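Local structure of serine hydrolase CCSP0084 (4I3F) at residues His133-His138 against Asn237-Gln242. The protein is a serine hydrolase of the alpha/beta hydrolase family that probably cleaves carbon-carbon bonds of meta-cleavage products and ester bonds. Sequence-based numbering, arbitrary orientation.
Sequences HLLNRH and NNISHQ. With NA (sodium ion), chain D.
The last turn of helix 126-137 meets the irregular backbone of Asn238-His241, nearest at Asn136 CA and Ile239 CA, 6.0 Å apart, and no direct hydrogen bond joins the two. Leu135 carries the packing with both of its methyls. Its CD2 sits over the middle of the His241 imidazole, 3.6 Å from the ring centroid and 3° off the normal, which is the geometry of a CH-pi contact. The other methyl turns to Ile239, CD1 to CG2 at 3.9 Å, the two side chains crossing at about a right angle; Ile239 CG2 reaches Leu135 because it stands anti to its own backbone N. His241 NE2 hydrogen-bonds to Pro139 O, which probably sets the turn of the imidazole, while ND1 is buried against Leu135 CB without a polar partner. A water lies 2.8 Å from Leu135 O and 3.1 Å from Asn238 O and may link the backbones. Past the helix end, His138 ND1 binds sodium at 2.5 Å, with the ion in the plane of the ring; Glu140 and two waters also coordinate it. In this alpha/beta hydrolase fold, helix 126-137, following a probable nucleophile elbow, thus packs against the loop entering parallel strand 243-248.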
# COMPACT_ATOMS: atom_id res chain seq x y z
N HIS A 133 7.14 9.01 -1.72
CA HIS A 133 8.50 9.30 -1.26
C HIS A 133 9.57 8.64 -2.11
O HIS A 133 10.64 9.21 -2.30
CB HIS A 133 8.64 8.96 0.22
CG HIS A 133 7.89 9.89 1.12
ND1 HIS A 133 8.49 10.97 1.74
CD2 HIS A 133 6.58 9.95 1.44
CE1 HIS A 133 7.59 11.63 2.43
NE2 HIS A 133 6.42 11.03 2.27
N LEU A 134 9.27 7.46 -2.67
CA LEU A 134 10.19 6.81 -3.59
C LEU A 134 10.37 7.63 -4.87
O LEU A 134 11.49 7.79 -5.35
CB LEU A 134 9.72 5.40 -3.93
CG LEU A 134 10.14 4.32 -2.93
CD1 LEU A 134 9.28 3.06 -3.11
CD2 LEU A 134 11.62 3.98 -3.10
N LEU A 135 9.28 8.16 -5.42
CA LEU A 135 9.36 8.96 -6.63
C LEU A 135 10.11 10.26 -6.37
O LEU A 135 10.82 10.77 -7.24
CB LEU A 135 7.96 9.29 -7.17
CG LEU A 135 7.06 8.09 -7.47
CD1 LEU A 135 5.69 8.56 -7.94
CD2 LEU A 135 7.69 7.19 -8.51
N ASN A 136 9.97 10.79 -5.16
CA ASN A 136 10.65 12.03 -4.79
C ASN A 136 12.14 11.81 -4.59
O ASN A 136 12.96 12.61 -5.05
CB ASN A 136 10.05 12.59 -3.50
CG ASN A 136 10.68 13.91 -3.09
OD1 ASN A 136 10.81 14.84 -3.90
ND2 ASN A 136 11.08 13.99 -1.83
N ARG A 137 12.48 10.72 -3.91
CA ARG A 137 13.87 10.50 -3.49
C ARG A 137 14.71 9.76 -4.52
O ARG A 137 15.91 10.01 -4.64
CB ARG A 137 13.91 9.74 -2.15
CG ARG A 137 13.40 10.55 -0.97
CD ARG A 137 13.42 9.76 0.32
NE ARG A 137 12.45 10.28 1.28
CZ ARG A 137 12.36 9.87 2.54
NH1 ARG A 137 13.19 8.94 3.00
NH2 ARG A 137 11.45 10.40 3.34
N HIS A 138 14.07 8.86 -5.27
CA HIS A 138 14.76 8.02 -6.24
C HIS A 138 14.01 7.96 -7.56
O HIS A 138 13.65 6.87 -8.02
CB HIS A 138 14.87 6.60 -5.68
CG HIS A 138 15.58 6.53 -4.36
ND1 HIS A 138 16.95 6.54 -4.24
CD2 HIS A 138 15.10 6.45 -3.09
CE1 HIS A 138 17.29 6.47 -2.97
NE2 HIS A 138 16.19 6.41 -2.25
N ASN A 237 5.21 18.92 -6.92
CA ASN A 237 5.27 19.55 -8.24
C ASN A 237 6.38 18.95 -9.09
O ASN A 237 6.32 18.95 -10.32
CB ASN A 237 5.55 21.05 -8.15
CG ASN A 237 4.40 21.87 -7.57
OD1 ASN A 237 4.60 23.03 -7.19
ND2 ASN A 237 3.21 21.28 -7.47
N ASN A 238 7.42 18.45 -8.42
CA ASN A 238 8.59 17.93 -9.10
C ASN A 238 8.61 16.41 -9.25
O ASN A 238 9.59 15.84 -9.72
CB ASN A 238 9.87 18.46 -8.44
CG ASN A 238 10.15 19.90 -8.82
OD1 ASN A 238 10.67 20.18 -9.90
ND2 ASN A 238 9.78 20.83 -7.94
N ILE A 239 7.52 15.76 -8.85
CA ILE A 239 7.34 14.36 -9.20
C ILE A 239 6.83 14.35 -10.64
O ILE A 239 5.70 14.75 -10.91
CB ILE A 239 6.33 13.66 -8.27
CG1 ILE A 239 6.91 13.53 -6.86
CG2 ILE A 239 5.92 12.30 -8.83
CD1 ILE A 239 5.93 12.92 -5.85
N SER A 240 7.68 13.92 -11.58
CA SER A 240 7.37 14.02 -13.00
C SER A 240 6.77 12.76 -13.63
O SER A 240 6.38 12.77 -14.79
CB SER A 240 8.61 14.44 -13.79
OG SER A 240 9.12 15.66 -13.31
N HIS A 241 6.70 11.68 -12.85
CA HIS A 241 6.23 10.40 -13.37
C HIS A 241 4.79 10.44 -13.86
O HIS A 241 3.94 11.11 -13.26
CB HIS A 241 6.37 9.34 -12.29
CG HIS A 241 7.76 9.22 -11.75
ND1 HIS A 241 8.26 10.09 -10.81
CD2 HIS A 241 8.75 8.34 -12.03
CE1 HIS A 241 9.51 9.75 -10.54
NE2 HIS A 241 9.83 8.70 -11.26
N GLN A 242 4.51 9.74 -14.96
CA GLN A 242 3.13 9.52 -15.37
C GLN A 242 2.44 8.71 -14.28
O GLN A 242 2.95 7.67 -13.84
CB GLN A 242 3.08 8.75 -16.70
CG GLN A 242 3.84 9.43 -17.84
CD GLN A 242 3.21 10.74 -18.27
OE1 GLN A 242 1.99 10.89 -18.24
NE2 GLN A 242 4.03 11.70 -18.66
NA NA D . 18.56 7.08 -6.13
O HOH W 1 10.81 13.31 -8.36
O HOH W 2 21.05 7.25 -4.99
O HOH W 3 18.76 4.28 -6.65